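Local structure of uncharacterized protein (Legionella longbeachae NSW150, 4JZA) at residues His201-Phe204 with Cys205-Gln209; Thr212-Leu215 with Glu216-Asp220; Leu259-His262 with Gln263-Met266; Thr282-Lys285 with Lys286-Gly290. The protein probably hydrolyses the 3-phosphate of phosphatidylinositol 3-phosphate, as a phosphoinositide phosphatase that may act on host lipid metabolism during infection. All coordinates share one frame; numbering follows the deposited sequence.

Contact 1. Residues His201-Phe204 with Cys205-Gln209; sequences HAYF and CNLDQ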
ATOM      1  N   HIS A 201      23.232   1.186  13.917  1.00 59.03           N
ATOM      2  CA  HIS A 201      22.778   1.243  12.518  1.00 54.46           C
ATOM      3  C   HIS A 201      23.475   2.391  11.795  1.00 52.92           C
ATOM      4  O   HIS A 201      23.911   2.216  10.641  1.00 51.66           O
ATOM      5  CB  HIS A 201      21.251   1.437  12.434  1.00 54.83           C
ATOM      6  CG  HIS A 201      20.621   0.932  11.161  1.00 54.19           C
ATOM      7  ND1 HIS A 201      20.436  -0.408  10.896  1.00 55.32           N
ATOM      8  CD2 HIS A 201      20.098   1.588  10.101  1.00 52.10           C
ATOM      9  CE1 HIS A 201      19.823  -0.558   9.735  1.00 51.32           C
ATOM     10  NE2 HIS A 201      19.623   0.639   9.224  1.00 50.77           N
ATOM     11  N   ALA A 202      23.602   3.544  12.449  1.00 47.45           N
ATOM     12  CA  ALA A 202      24.291   4.631  11.804  1.00 52.59           C
ATOM     13  C   ALA A 202      25.773   4.283  11.576  1.00 58.48           C
ATOM     14  O   ALA A 202      26.353   4.640  10.515  1.00 57.93           O
ATOM     15  CB  ALA A 202      24.172   5.908  12.599  1.00 55.76           C
ATOM     16  N   TYR A 203      26.383   3.593  12.550  1.00 58.38           N
ATOM     17  CA  TYR A 203      27.810   3.246  12.451  1.00 56.27           C
ATOM     18  C   TYR A 203      28.072   2.476  11.164  1.00 53.39           C
ATOM     19  O   TYR A 203      28.829   2.917  10.329  1.00 53.89           O
ATOM     20  CB  TYR A 203      28.300   2.444  13.670  1.00 55.60           C
ATOM     21  CG  TYR A 203      29.791   2.161  13.663  1.00 54.93           C
ATOM     22  CD1 TYR A 203      30.679   3.130  14.070  1.00 58.90           C
ATOM     23  CD2 TYR A 203      30.301   0.965  13.273  1.00 55.05           C
ATOM     24  CE1 TYR A 203      32.034   2.927  14.087  1.00 62.29           C
ATOM     25  CE2 TYR A 203      31.671   0.748  13.265  1.00 61.40           C
ATOM     26  CZ  TYR A 203      32.539   1.735  13.687  1.00 64.27           C
ATOM     27  OH  TYR A 203      33.921   1.592  13.694  1.00 64.36           O
ATOM     28  N   PHE A 204      27.403   1.356  10.987  1.00 52.52           N
ATOM     29  CA  PHE A 204      27.691   0.485   9.860  1.00 52.39           C
ATOM     30  C   PHE A 204      27.202   1.068   8.545  1.00 53.83           C
ATOM     31  O   PHE A 204      27.832   0.890   7.512  1.00 58.14           O
ATOM     32  CB  PHE A 204      27.071  -0.908  10.078  1.00 52.76           C
ATOM     33  CG  PHE A 204      27.754  -1.729  11.138  1.00 52.62           C
ATOM     34  CD1 PHE A 204      28.996  -2.298  10.905  1.00 56.34           C
ATOM     35  CD2 PHE A 204      27.152  -1.952  12.369  1.00 52.79           C
ATOM     36  CE1 PHE A 204      29.626  -3.057  11.892  1.00 55.98           C
ATOM     37  CE2 PHE A 204      27.766  -2.720  13.351  1.00 51.79           C
ATOM     38  CZ  PHE A 204      29.002  -3.268  13.116  1.00 54.02           C
ATOM     39  N   CYS A 205      26.074   1.760   8.555  1.00 58.86           N
ATOM     40  CA  CYS A 205      25.533   2.285   7.280  1.00 60.12           C
ATOM     41  C   CYS A 205      26.325   3.481   6.780  1.00 59.80           C
ATOM     42  O   CYS A 205      26.266   3.791   5.610  1.00 62.81           O
ATOM     43  CB  CYS A 205      24.021   2.614   7.360  1.00 54.73           C
ATOM     44  SG  CYS A 205      22.985   1.136   7.552  0.88 51.42           S
ATOM     45  N   ASN A 206      27.088   4.135   7.648  1.00 62.32           N
ATOM     46  CA  ASN A 206      27.919   5.273   7.212  1.00 61.30           C
ATOM     47  C   ASN A 206      29.404   4.993   7.155  1.00 58.71           C
ATOM     48  O   ASN A 206      30.190   5.867   6.786  1.00 57.46           O
ATOM     49  CB  ASN A 206      27.649   6.463   8.098  1.00 61.01           C
ATOM     50  CG  ASN A 206      26.239   6.966   7.923  1.00 63.74           C
ATOM     51  OD1 ASN A 206      25.941   7.604   6.933  1.00 59.94           O
ATOM     52  ND2 ASN A 206      25.360   6.633   8.856  1.00 63.33           N
ATOM     53  N   LEU A 207      29.777   3.757   7.467  1.00 57.69           N
ATOM     54  CA  LEU A 207      31.172   3.364   7.525  1.00 59.50           C
ATOM     55  C   LEU A 207      31.900   3.769   6.259  1.00 61.61           C
ATOM     56  O   LEU A 207      31.503   3.396   5.147  1.00 55.00           O
ATOM     57  CB  LEU A 207      31.280   1.845   7.686  1.00 62.74           C
ATOM     58  CG  LEU A 207      32.630   1.276   8.103  1.00 61.45           C
ATOM     59  CD1 LEU A 207      32.936   1.668   9.544  1.00 62.91           C
ATOM     60  CD2 LEU A 207      32.616  -0.233   7.914  1.00 60.18           C
ATOM     61  N   ASP A 208      32.970   4.530   6.453  1.00 67.64           N
ATOM     62  CA  ASP A 208      33.902   4.925   5.407  1.00 71.61           C
ATOM     63  C   ASP A 208      34.550   3.739   4.646  1.00 74.36           C
ATOM     64  O   ASP A 208      34.905   2.740   5.249  1.00 71.54           O
ATOM     65  CB  ASP A 208      34.989   5.764   6.053  1.00 72.53           C
ATOM     66  CG  ASP A 208      35.966   6.281   5.067  1.00 77.72           C
ATOM     67  OD1 ASP A 208      35.644   6.420   3.881  1.00 89.59           O
ATOM     68  OD2 ASP A 208      37.088   6.551   5.456  1.00 81.50           O
ATOM     69  N   GLN A 209      34.682   3.860   3.319  1.00 82.33           N
ATOM     70  CA  GLN A 209      35.206   2.775   2.466  1.00 81.89           C
ATOM     71  C   GLN A 209      36.733   2.588   2.636  1.00 76.97           C
ATOM     72  O   GLN A 209      37.330   1.669   2.051  1.00 73.50           O
ATOM     73  CB  GLN A 209      34.797   2.968   0.976  1.00 87.69           C
ATOM     74  CG  GLN A 209      33.797   1.930   0.415  1.00 92.60           C
ATOM     75  CD  GLN A 209      32.341   2.420   0.286  1.00 94.89           C
ATOM     76  OE1 GLN A 209      31.735   2.315  -0.793  1.00 93.89           O
ATOM     77  NE2 GLN A 209      31.773   2.927   1.381  1.00 87.89           N
TER
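The carbonyl oxygen of Ala202 is held by two N-H groups of a single residue, Asn206. The side-chain amide gives the shorter bond, Asn206 ND2 to Ala202 O at 2.8 Å, nearly in its own amide plane; the main chain adds the ordinary helical bond from Asn206 N to Ala202 O at 3.0 Å. With CG beside the backbone N and anti to the carbonyl carbon (chi1 -66°), the asparagine amide folds back over the last turn of the helix, and the ND2 bond helps to hold its rotation. One residue earlier, Cys205 N bonds to His201 O at 3.0 Å, and the same pair meets again through side chains: Cys205 SG lies over one face of the His201 imidazole, 4.0 Å from the ring centroid and offset toward the rim on the side of CD2 and NE2. Gln308 and Trp311 cover the cysteine from the helix beyond. On another side of the helix the Leu207 methyl CD1 approaches Tyr203 CE2 at 4.0 Å, obliquely to the ring. The phenol itself is directed by a partner further off, its OH being hydrogen-bonded to Asp220, while His262 and Phe284 both meet the ring in edge-to-face fashion. Leu207 N makes a weak bond to Phe204 O, 3.5 Å long, and from Leu207 on the chain is extended. These are i to i+4 contacts near the C-terminal end of helix 198-206, in the phosphoinositide phosphatase insertion domain, where an asparagine amide doubles the backbone bond.

Contact 2. Residues Thr212-Leu215 with Glu216-Asp220; sequences TSYL and EVIRD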
ATOM      1  N   THR A 212      38.161  -1.628   5.496  1.00 62.58           N
ATOM      2  CA  THR A 212      37.952  -2.712   4.512  1.00 59.64           C
ATOM      3  C   THR A 212      37.886  -4.107   5.136  1.00 55.73           C
ATOM      4  O   THR A 212      37.888  -5.128   4.417  1.00 52.42           O
ATOM      5  CB  THR A 212      39.125  -2.776   3.483  1.00 66.07           C
ATOM      6  OG1 THR A 212      40.279  -3.354   4.106  1.00 63.27           O
ATOM      7  CG2 THR A 212      39.516  -1.389   2.923  1.00 68.27           C
ATOM      8  N   SER A 213      37.852  -4.194   6.463  1.00 50.81           N
ATOM      9  CA  SER A 213      37.760  -5.513   7.084  1.00 47.16           C
ATOM     10  C   SER A 213      37.223  -5.417   8.485  1.00 48.51           C
ATOM     11  O   SER A 213      37.210  -4.335   9.074  1.00 48.57           O
ATOM     12  CB  SER A 213      39.129  -6.196   7.121  1.00 45.97           C
ATOM     13  OG  SER A 213      39.891  -5.666   8.194  1.00 45.36           O
ATOM     14  N   TYR A 214      36.808  -6.566   9.027  1.00 50.51           N
ATOM     15  CA  TYR A 214      36.200  -6.592  10.343  1.00 50.82           C
ATOM     16  C   TYR A 214      37.294  -6.239  11.397  1.00 52.70           C
ATOM     17  O   TYR A 214      37.082  -5.436  12.306  1.00 52.29           O
ATOM     18  CB  TYR A 214      35.481  -7.924  10.600  1.00 50.21           C
ATOM     19  CG  TYR A 214      34.525  -7.779  11.757  1.00 53.38           C
ATOM     20  CD1 TYR A 214      33.381  -6.999  11.650  1.00 54.12           C
ATOM     21  CD2 TYR A 214      34.806  -8.339  12.999  1.00 53.71           C
ATOM     22  CE1 TYR A 214      32.536  -6.810  12.731  1.00 51.17           C
ATOM     23  CE2 TYR A 214      33.957  -8.151  14.080  1.00 51.79           C
ATOM     24  CZ  TYR A 214      32.832  -7.394  13.932  1.00 49.64           C
ATOM     25  OH  TYR A 214      32.028  -7.200  14.999  1.00 49.05           O
ATOM     26  N   LEU A 215      38.498  -6.760  11.205  1.00 54.70           N
ATOM     27  CA  LEU A 215      39.642  -6.284  11.979  1.00 56.19           C
ATOM     28  C   LEU A 215      39.799  -4.750  11.957  1.00 56.18           C
ATOM     29  O   LEU A 215      39.995  -4.126  12.991  1.00 55.22           O
ATOM     30  CB  LEU A 215      40.920  -6.981  11.499  1.00 58.46           C
ATOM     31  CG  LEU A 215      41.003  -8.473  11.872  1.00 57.05           C
ATOM     32  CD1 LEU A 215      42.179  -9.225  11.226  1.00 55.96           C
ATOM     33  CD2 LEU A 215      41.055  -8.601  13.388  1.00 58.40           C
ATOM     34  N   GLU A 216      39.687  -4.126  10.800  1.00 60.47           N
ATOM     35  CA  GLU A 216      39.752  -2.666  10.768  1.00 64.07           C
ATOM     36  C   GLU A 216      38.567  -2.003  11.487  1.00 61.78           C
ATOM     37  O   GLU A 216      38.692  -0.887  12.020  1.00 64.73           O
ATOM     38  CB  GLU A 216      39.951  -2.146   9.335  1.00 71.27           C
ATOM     39  CG  GLU A 216      41.389  -2.305   8.822  1.00 75.48           C
ATOM     40  CD  GLU A 216      41.594  -1.909   7.354  1.00 81.94           C
ATOM     41  OE1 GLU A 216      40.760  -1.165   6.749  1.00 81.05           O
ATOM     42  OE2 GLU A 216      42.635  -2.332   6.809  1.00 78.96           O
ATOM     43  N   VAL A 217      37.426  -2.680  11.550  1.00 58.10           N
ATOM     44  CA  VAL A 217      36.302  -2.127  12.319  1.00 56.61           C
ATOM     45  C   VAL A 217      36.587  -2.080  13.808  1.00 56.69           C
ATOM     46  O   VAL A 217      36.433  -1.039  14.430  1.00 57.70           O
ATOM     47  CB  VAL A 217      35.001  -2.903  12.077  1.00 58.51           C
ATOM     48  CG1 VAL A 217      33.882  -2.390  12.989  1.00 56.32           C
ATOM     49  CG2 VAL A 217      34.599  -2.752  10.613  1.00 56.99           C
ATOM     50  N   ILE A 218      37.043  -3.193  14.375  1.00 57.85           N
ATOM     51  CA  ILE A 218      37.376  -3.238  15.806  1.00 58.28           C
ATOM     52  C   ILE A 218      38.375  -2.155  16.177  1.00 60.21           C
ATOM     53  O   ILE A 218      38.165  -1.444  17.153  1.00 58.50           O
ATOM     54  CB  ILE A 218      37.959  -4.599  16.209  1.00 58.30           C
ATOM     55  CG1 ILE A 218      36.902  -5.685  15.991  1.00 54.28           C
ATOM     56  CG2 ILE A 218      38.446  -4.570  17.667  1.00 58.31           C
ATOM     57  CD1 ILE A 218      37.454  -7.066  15.723  1.00 53.57           C
ATOM     58  N   ARG A 219      39.434  -2.020  15.377  1.00 65.33           N
ATOM     59  CA  ARG A 219      40.456  -1.013  15.639  1.00 73.94           C
ATOM     60  C   ARG A 219      39.837   0.369  15.511  1.00 73.62           C
ATOM     61  O   ARG A 219      39.999   1.200  16.405  1.00 71.99           O
ATOM     62  CB  ARG A 219      41.730  -1.189  14.760  1.00 83.48           C
ATOM     63  CG  ARG A 219      42.835  -2.060  15.410  1.00 97.59           C
ATOM     64  CD  ARG A 219      44.144  -2.139  14.597  1.00103.73           C
ATOM     65  NE  ARG A 219      44.269  -1.007  13.672  1.00104.90           N
ATOM     66  CZ  ARG A 219      44.142  -1.057  12.340  1.00 99.16           C
ATOM     67  NH1 ARG A 219      43.928  -2.201  11.686  1.00 93.89           N
ATOM     68  NH2 ARG A 219      44.253   0.064  11.640  1.00 92.52           N
ATOM     69  N   ASP A 220      39.102   0.614  14.422  1.00 73.65           N
ATOM     70  CA  ASP A 220      38.443   1.907  14.236  1.00 70.69           C
ATOM     71  C   ASP A 220      37.666   2.320  15.485  1.00 71.77           C
ATOM     72  O   ASP A 220      37.753   3.461  15.923  1.00 76.10           O
ATOM     73  CB  ASP A 220      37.478   1.865  13.049  1.00 70.80           C
ATOM     74  CG  ASP A 220      36.670   3.153  12.901  1.00 65.67           C
ATOM     75  OD1 ASP A 220      35.672   3.345  13.643  1.00 61.07           O
ATOM     76  OD2 ASP A 220      37.048   3.958  12.025  1.00 58.36           O
TER
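Ser213 OG caps helix 214-234 by accepting from Glu216 N at 3.0 Å, a nearly straight bond made possible because the hydroxyl stands between the backbone N and the carbonyl carbon (chi1 79°). Glu216 reaches back in turn, its chain extended beyond CG, past the cap to the residue before it: OE1 accepts from Thr212 N at 2.9 Å with an N-H...O angle of 171°, although the donor comes from above the carboxylate plane. Thr212 OG1 adds a weak, long bond to the same oxygen. Regular helical bonding begins with Val217 N to Ser213 O and continues with Ile218 N to Tyr214 O at 3.1 Å.

Apolar contact falls to Tyr214. Ile218 CD1 lies 4.0 Å from its CD2 and is equally near CE2, the two side chains crossing at about a right angle, while Val217 CB stands more loosely off CD1, at 4.4 Å. The phenol oxygen has its partner in Leu288 O, and Lys293, Ile296 and Trp297 pack around the ring.

The Glu216 carboxylate, probably ionised, sits at the N-terminal end of the helix, where the helix dipole should stabilise its negative charge; the serine hydroxyl serves a first-turn N-H of the helix, while the carboxylate ties down the N-H of the residue ahead of the cap.

Contact 3. Residues Leu259-His262 with Gln263-Met266; sequences LSVH and QREM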
ATOM      1  N   LEU A 259      35.702  14.025  13.007  1.00 90.32           N
ATOM      2  CA  LEU A 259      35.337  12.604  13.117  1.00 82.08           C
ATOM      3  C   LEU A 259      34.924  12.064  11.780  1.00 82.81           C
ATOM      4  O   LEU A 259      34.226  12.745  11.034  1.00 87.88           O
ATOM      5  CB  LEU A 259      34.140  12.406  14.033  1.00 79.22           C
ATOM      6  CG  LEU A 259      34.355  12.651  15.513  1.00 79.43           C
ATOM      7  CD1 LEU A 259      33.105  12.255  16.280  1.00 75.88           C
ATOM      8  CD2 LEU A 259      35.577  11.891  15.995  1.00 82.50           C
ATOM      9  N   SER A 260      35.322  10.834  11.475  1.00 82.25           N
ATOM     10  CA  SER A 260      34.936  10.245  10.208  1.00 90.12           C
ATOM     11  C   SER A 260      33.397  10.167  10.117  1.00 91.55           C
ATOM     12  O   SER A 260      32.681  10.257  11.131  1.00 85.84           O
ATOM     13  CB  SER A 260      35.566   8.869  10.025  1.00 94.74           C
ATOM     14  OG  SER A 260      35.043   7.953  10.970  1.00 98.83           O
ATOM     15  N   VAL A 261      32.908  10.014   8.894  1.00 84.64           N
ATOM     16  CA  VAL A 261      31.493  10.096   8.638  1.00 83.67           C
ATOM     17  C   VAL A 261      30.723   9.282   9.689  1.00 78.70           C
ATOM     18  O   VAL A 261      29.864   9.793  10.398  1.00 77.86           O
ATOM     19  CB  VAL A 261      31.166   9.584   7.215  1.00 94.90           C
ATOM     20  CG1 VAL A 261      29.691   9.794   6.910  1.00 91.66           C
ATOM     21  CG2 VAL A 261      32.027  10.281   6.153  1.00101.08           C
ATOM     22  N   HIS A 262      31.058   8.007   9.792  1.00 74.92           N
ATOM     23  CA  HIS A 262      30.356   7.065  10.685  1.00 70.11           C
ATOM     24  C   HIS A 262      30.456   7.370  12.190  1.00 70.30           C
ATOM     25  O   HIS A 262      29.480   7.226  12.922  1.00 73.94           O
ATOM     26  CB  HIS A 262      30.797   5.602  10.409  1.00 69.48           C
ATOM     27  CG  HIS A 262      32.281   5.371  10.481  1.00 69.89           C
ATOM     28  ND1 HIS A 262      33.113   5.556   9.403  1.00 70.84           N
ATOM     29  CD2 HIS A 262      33.078   4.966  11.494  1.00 70.25           C
ATOM     30  CE1 HIS A 262      34.357   5.290   9.749  1.00 69.72           C
ATOM     31  NE2 HIS A 262      34.364   4.930  11.013  1.00 68.45           N
ATOM     32  N   GLN A 263      31.629   7.770  12.660  1.00 71.45           N
ATOM     33  CA  GLN A 263      31.756   8.175  14.060  1.00 71.21           C
ATOM     34  C   GLN A 263      30.866   9.387  14.283  1.00 69.00           C
ATOM     35  O   GLN A 263      30.204   9.500  15.316  1.00 65.68           O
ATOM     36  CB  GLN A 263      33.216   8.479  14.426  1.00 72.57           C
ATOM     37  CG  GLN A 263      34.082   7.227  14.585  1.00 72.99           C
ATOM     38  CD  GLN A 263      35.528   7.489  14.240  1.00 75.96           C
ATOM     39  OE1 GLN A 263      35.836   7.861  13.119  1.00 98.01           O
ATOM     40  NE2 GLN A 263      36.403   7.317  15.173  1.00 76.27           N
ATOM     41  N   ARG A 264      30.833  10.266  13.281  1.00 72.31           N
ATOM     42  CA  ARG A 264      30.032  11.485  13.337  1.00 76.17           C
ATOM     43  C   ARG A 264      28.532  11.157  13.515  1.00 71.10           C
ATOM     44  O   ARG A 264      27.867  11.671  14.415  1.00 68.45           O
ATOM     45  CB  ARG A 264      30.277  12.374  12.071  1.00 83.95           C
ATOM     46  CG  ARG A 264      29.897  13.845  12.261  1.00 85.98           C
ATOM     47  CD  ARG A 264      30.011  14.810  11.098  1.00 89.22           C
ATOM     48  NE  ARG A 264      31.149  14.552  10.219  1.00 95.01           N
ATOM     49  CZ  ARG A 264      31.050  14.336   8.904  1.00 97.53           C
ATOM     50  NH1 ARG A 264      29.853  14.356   8.294  1.00 96.26           N
ATOM     51  NH2 ARG A 264      32.153  14.099   8.188  1.00 92.16           N
ATOM     52  N   GLU A 265      28.002  10.300  12.656  1.00 65.14           N
ATOM     53  CA  GLU A 265      26.572  10.032  12.677  1.00 66.21           C
ATOM     54  C   GLU A 265      26.177   9.238  13.928  1.00 65.59           C
ATOM     55  O   GLU A 265      25.086   9.396  14.437  1.00 63.92           O
ATOM     56  CB  GLU A 265      26.130   9.328  11.365  1.00 68.15           C
ATOM     57  CG  GLU A 265      26.241  10.204  10.107  1.00 67.56           C
ATOM     58  CD  GLU A 265      25.660  11.614  10.292  1.00 66.82           C
ATOM     59  OE1 GLU A 265      24.514  11.755  10.772  1.00 64.28           O
ATOM     60  OE2 GLU A 265      26.358  12.598   9.971  1.00 67.62           O
HETATM   61  N   MSE A 266      27.074   8.384  14.402  1.00 68.04           N
HETATM   62  CA  MSE A 266      26.849   7.658  15.619  1.00 67.04           C
HETATM   63  C   MSE A 266      26.768   8.620  16.760  1.00 68.38           C
HETATM   64  O   MSE A 266      25.904   8.482  17.596  1.00 65.38           O
HETATM   65  CB  MSE A 266      27.981   6.698  15.874  1.00 74.75           C
HETATM   66  CG  MSE A 266      27.775   5.964  17.209  1.00 80.18           C
HETATM   67 SE   MSE A 266      29.213   4.713  17.718  1.00 85.55          SE
HETATM   68  CE  MSE A 266      30.620   5.337  16.464  1.00 97.38           C
TER
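Leu259 meets the first turn of helix 261-270 with its CB, 4.1 Å from Gln263 CB, while its methyl CD1 reaches the Gln263 carbonyl; beyond it, Phe224 and Asn227 of helix 214-234 pack against the leucine. The Leu259 carbonyl oxygen lies 3.7 Å from Arg264 NE, obliquely to the guanidinium. Ser260 occupies the N-cap position, yet its hydroxyl makes no capping bond. Its carbonyl does the regular work instead, accepting from Arg264 N at 2.8 Å. The modelled place of the Gln263 amide oxygen is doubtful, and the weak bond it appears to take from Ser260 N is correspondingly uncertain. This is the N-terminal turn of a short helix within the phosphoinositide phosphatase insertion domain, packed against the neighbouring helices 198-206 and 214-234. Val261 passes its CA under one face of the Arg264 guanidinium, 4.1 Å from NH2; the arginine chain, bent at chi3, curls back over the helix start to get there. Val261 O receives Glu265 N at 3.0 Å. A chi1 of 55° tucks the His262 ring back over its own main chain and lays it beside the Gln263 side chain, both pointing the same way; CD2 of the ring comes to 4.0 Å from Gln263 CG. Both ring nitrogens are used beyond the turn, NE2 with Asp220 and ND1 with Asp208 N. The His262 carbonyl closes the turn by accepting from the N-H of Met266, a selenomethionine, at 3.1 Å.

Contact 4. Residues Thr282-Lys285 with Lys286-Gly290; sequences TQFK and KFLTG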
ATOM      1  N   THR A 282      30.611   1.520  25.621  1.00 86.65           N
ATOM      2  CA  THR A 282      31.339   0.316  26.074  1.00 93.62           C
ATOM      3  C   THR A 282      30.498  -0.942  25.796  1.00 85.29           C
ATOM      4  O   THR A 282      31.006  -2.047  25.712  1.00 87.35           O
ATOM      5  CB  THR A 282      31.899   0.403  27.538  1.00 96.09           C
ATOM      6  OG1 THR A 282      30.841   0.706  28.454  1.00 83.81           O
ATOM      7  CG2 THR A 282      33.116   1.465  27.656  1.00 91.04           C
ATOM      8  N   GLN A 283      29.216  -0.732  25.578  1.00 80.79           N
ATOM      9  CA  GLN A 283      28.312  -1.786  25.138  1.00 77.18           C
ATOM     10  C   GLN A 283      28.429  -2.146  23.641  1.00 72.04           C
ATOM     11  O   GLN A 283      28.139  -3.276  23.251  1.00 66.30           O
ATOM     12  CB  GLN A 283      26.919  -1.293  25.441  1.00 85.24           C
ATOM     13  CG  GLN A 283      25.772  -2.188  25.045  1.00 90.01           C
ATOM     14  CD  GLN A 283      24.480  -1.423  25.191  1.00 96.67           C
ATOM     15  OE1 GLN A 283      23.875  -1.005  24.190  1.00 95.47           O
ATOM     16  NE2 GLN A 283      24.110  -1.123  26.449  1.00 90.72           N
ATOM     17  N   PHE A 284      28.852  -1.189  22.810  1.00 70.46           N
ATOM     18  CA  PHE A 284      29.142  -1.443  21.389  1.00 68.86           C
ATOM     19  C   PHE A 284      30.495  -2.159  21.219  1.00 66.46           C
ATOM     20  O   PHE A 284      30.576  -3.137  20.467  1.00 62.23           O
ATOM     21  CB  PHE A 284      29.077  -0.137  20.553  1.00 72.78           C
ATOM     22  CG  PHE A 284      29.053  -0.355  19.049  1.00 74.40           C
ATOM     23  CD1 PHE A 284      28.313  -1.397  18.473  1.00 71.17           C
ATOM     24  CD2 PHE A 284      29.738   0.503  18.207  1.00 77.88           C
ATOM     25  CE1 PHE A 284      28.284  -1.600  17.105  1.00 68.03           C
ATOM     26  CE2 PHE A 284      29.705   0.309  16.827  1.00 80.96           C
ATOM     27  CZ  PHE A 284      28.981  -0.746  16.275  1.00 75.06           C
ATOM     28  N   LYS A 285      31.530  -1.705  21.946  1.00 68.29           N
ATOM     29  CA  LYS A 285      32.851  -2.396  22.029  1.00 72.26           C
ATOM     30  C   LYS A 285      32.646  -3.867  22.310  1.00 69.88           C
ATOM     31  O   LYS A 285      33.239  -4.721  21.653  1.00 66.44           O
ATOM     32  CB  LYS A 285      33.747  -1.788  23.140  1.00 78.05           C
ATOM     33  CG  LYS A 285      35.194  -2.297  23.221  1.00 81.10           C
ATOM     34  CD  LYS A 285      35.694  -2.289  24.672  1.00 89.53           C
ATOM     35  CE  LYS A 285      37.227  -2.301  24.858  1.00 92.44           C
ATOM     36  NZ  LYS A 285      38.000  -1.520  23.851  1.00 91.41           N
ATOM     37  N   LYS A 286      31.783  -4.139  23.287  1.00 68.81           N
ATOM     38  CA  LYS A 286      31.466  -5.492  23.693  1.00 73.71           C
ATOM     39  C   LYS A 286      30.695  -6.217  22.598  1.00 71.38           C
ATOM     40  O   LYS A 286      30.943  -7.386  22.346  1.00 71.11           O
ATOM     41  CB  LYS A 286      30.668  -5.480  24.994  1.00 83.42           C
ATOM     42  CG  LYS A 286      30.988  -6.618  25.951  1.00 99.18           C
ATOM     43  CD  LYS A 286      30.013  -7.795  25.839  1.00108.88           C
ATOM     44  CE  LYS A 286      28.639  -7.492  26.435  1.00113.75           C
ATOM     45  NZ  LYS A 286      28.664  -7.349  27.919  1.00116.02           N
ATOM     46  N   PHE A 287      29.777  -5.525  21.934  1.00 67.52           N
ATOM     47  CA  PHE A 287      29.019  -6.147  20.849  1.00 65.91           C
ATOM     48  C   PHE A 287      29.935  -6.649  19.731  1.00 62.65           C
ATOM     49  O   PHE A 287      29.807  -7.782  19.259  1.00 53.03           O
ATOM     50  CB  PHE A 287      28.034  -5.143  20.265  1.00 67.08           C
ATOM     51  CG  PHE A 287      27.294  -5.637  19.038  1.00 64.56           C
ATOM     52  CD1 PHE A 287      26.246  -6.508  19.165  1.00 63.18           C
ATOM     53  CD2 PHE A 287      27.653  -5.201  17.749  1.00 64.47           C
ATOM     54  CE1 PHE A 287      25.559  -6.945  18.038  1.00 65.94           C
ATOM     55  CE2 PHE A 287      26.980  -5.638  16.624  1.00 60.31           C
ATOM     56  CZ  PHE A 287      25.921  -6.502  16.766  1.00 62.66           C
ATOM     57  N   LEU A 288      30.878  -5.796  19.333  1.00 60.96           N
ATOM     58  CA  LEU A 288      31.703  -6.047  18.158  1.00 56.24           C
ATOM     59  C   LEU A 288      32.503  -7.305  18.269  1.00 56.44           C
ATOM     60  O   LEU A 288      32.683  -8.005  17.304  1.00 62.19           O
ATOM     61  CB  LEU A 288      32.652  -4.870  17.913  1.00 57.29           C
ATOM     62  CG  LEU A 288      31.998  -3.598  17.394  1.00 58.64           C
ATOM     63  CD1 LEU A 288      33.021  -2.444  17.299  1.00 63.37           C
ATOM     64  CD2 LEU A 288      31.327  -3.854  16.058  1.00 53.89           C
ATOM     65  N   THR A 289      33.053  -7.561  19.443  1.00 61.36           N
ATOM     66  CA  THR A 289      33.911  -8.745  19.656  1.00 59.64           C
ATOM     67  C   THR A 289      33.112  -9.851  20.250  1.00 57.23           C
ATOM     68  O   THR A 289      33.659 -10.830  20.634  1.00 58.88           O
ATOM     69  CB  THR A 289      35.075  -8.440  20.624  1.00 58.64           C
ATOM     70  OG1 THR A 289      34.554  -7.724  21.751  1.00 58.83           O
ATOM     71  CG2 THR A 289      36.166  -7.583  19.938  1.00 59.63           C
ATOM     72  N   GLY A 290      31.810  -9.671  20.365  1.00 63.16           N
ATOM     73  CA  GLY A 290      30.931 -10.689  20.920  1.00 60.77           C
ATOM     74  C   GLY A 290      30.540 -11.718  19.881  1.00 60.65           C
ATOM     75  O   GLY A 290      31.208 -11.889  18.872  1.00 55.76           O
TER
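Leu288 CG sits over the centre of one face of the Phe284 ring, 4.3 Å from its centroid and 12° off the normal, a CH-pi contact one helical turn along. Its methyl CD2 extends the contact to the ring's far end, 3.9 Å from Phe284 CZ. Phe287 reaches the same ring from another direction: its CD2 lies 3.7 Å from Phe284 CE1, the two side chains crossing obliquely. Phe284 has its CG beside the carbonyl carbon (chi1 -167°), which swings the ring along the helix toward these two residues. Backbone bonds set their spacing, Leu288 N to Phe284 O at 2.9 Å and Phe287 N to Gln283 O at 3.1 Å, the latter with the donor above the carbonyl plane. Near the helix end Thr289 OG1 gives Lys285 O a weak bond of 3.3 Å, and Gly290 N bonds to Phe287 O. Further out, Phe221 meets the Phe284 ring edge-to-face, and the Lys285 ammonium bonds to Asn222. Such i to i+3 and i to i+4 contacts are characteristic of the apolar stripe of an amphipathic helix, here the last turns of helix 274-288, whose aromatic side faces helices 198-206 and 214-234.

How the contacts relate
The four contacts belong to one cluster of helices, and contact 1 touches each of the others: its centre lies about 8 Å from that of contact 3, 12 Å from contact 2 and 16 Å from contact 4, while the centres of contacts 2 and 4 are about 13 Å apart. Asp220 of contact 2 joins three of them, pairing OD1 with Tyr203 OH at 2.5 Å and OD2 with His262 NE2 at 3.0 Å. Contacts 2 and 4 meet where Tyr214 OH reaches Leu288 O, also 2.5 Å. Apolar packing adds to this: Phe284 CZ lies 3.7 Å from Phe204 CE2, and Met266 SE approaches Phe284 CD2. Contacts 1 to 3 belong to the insertion domain, and all four centres stand 30 to 40 Å from the centre of the chain.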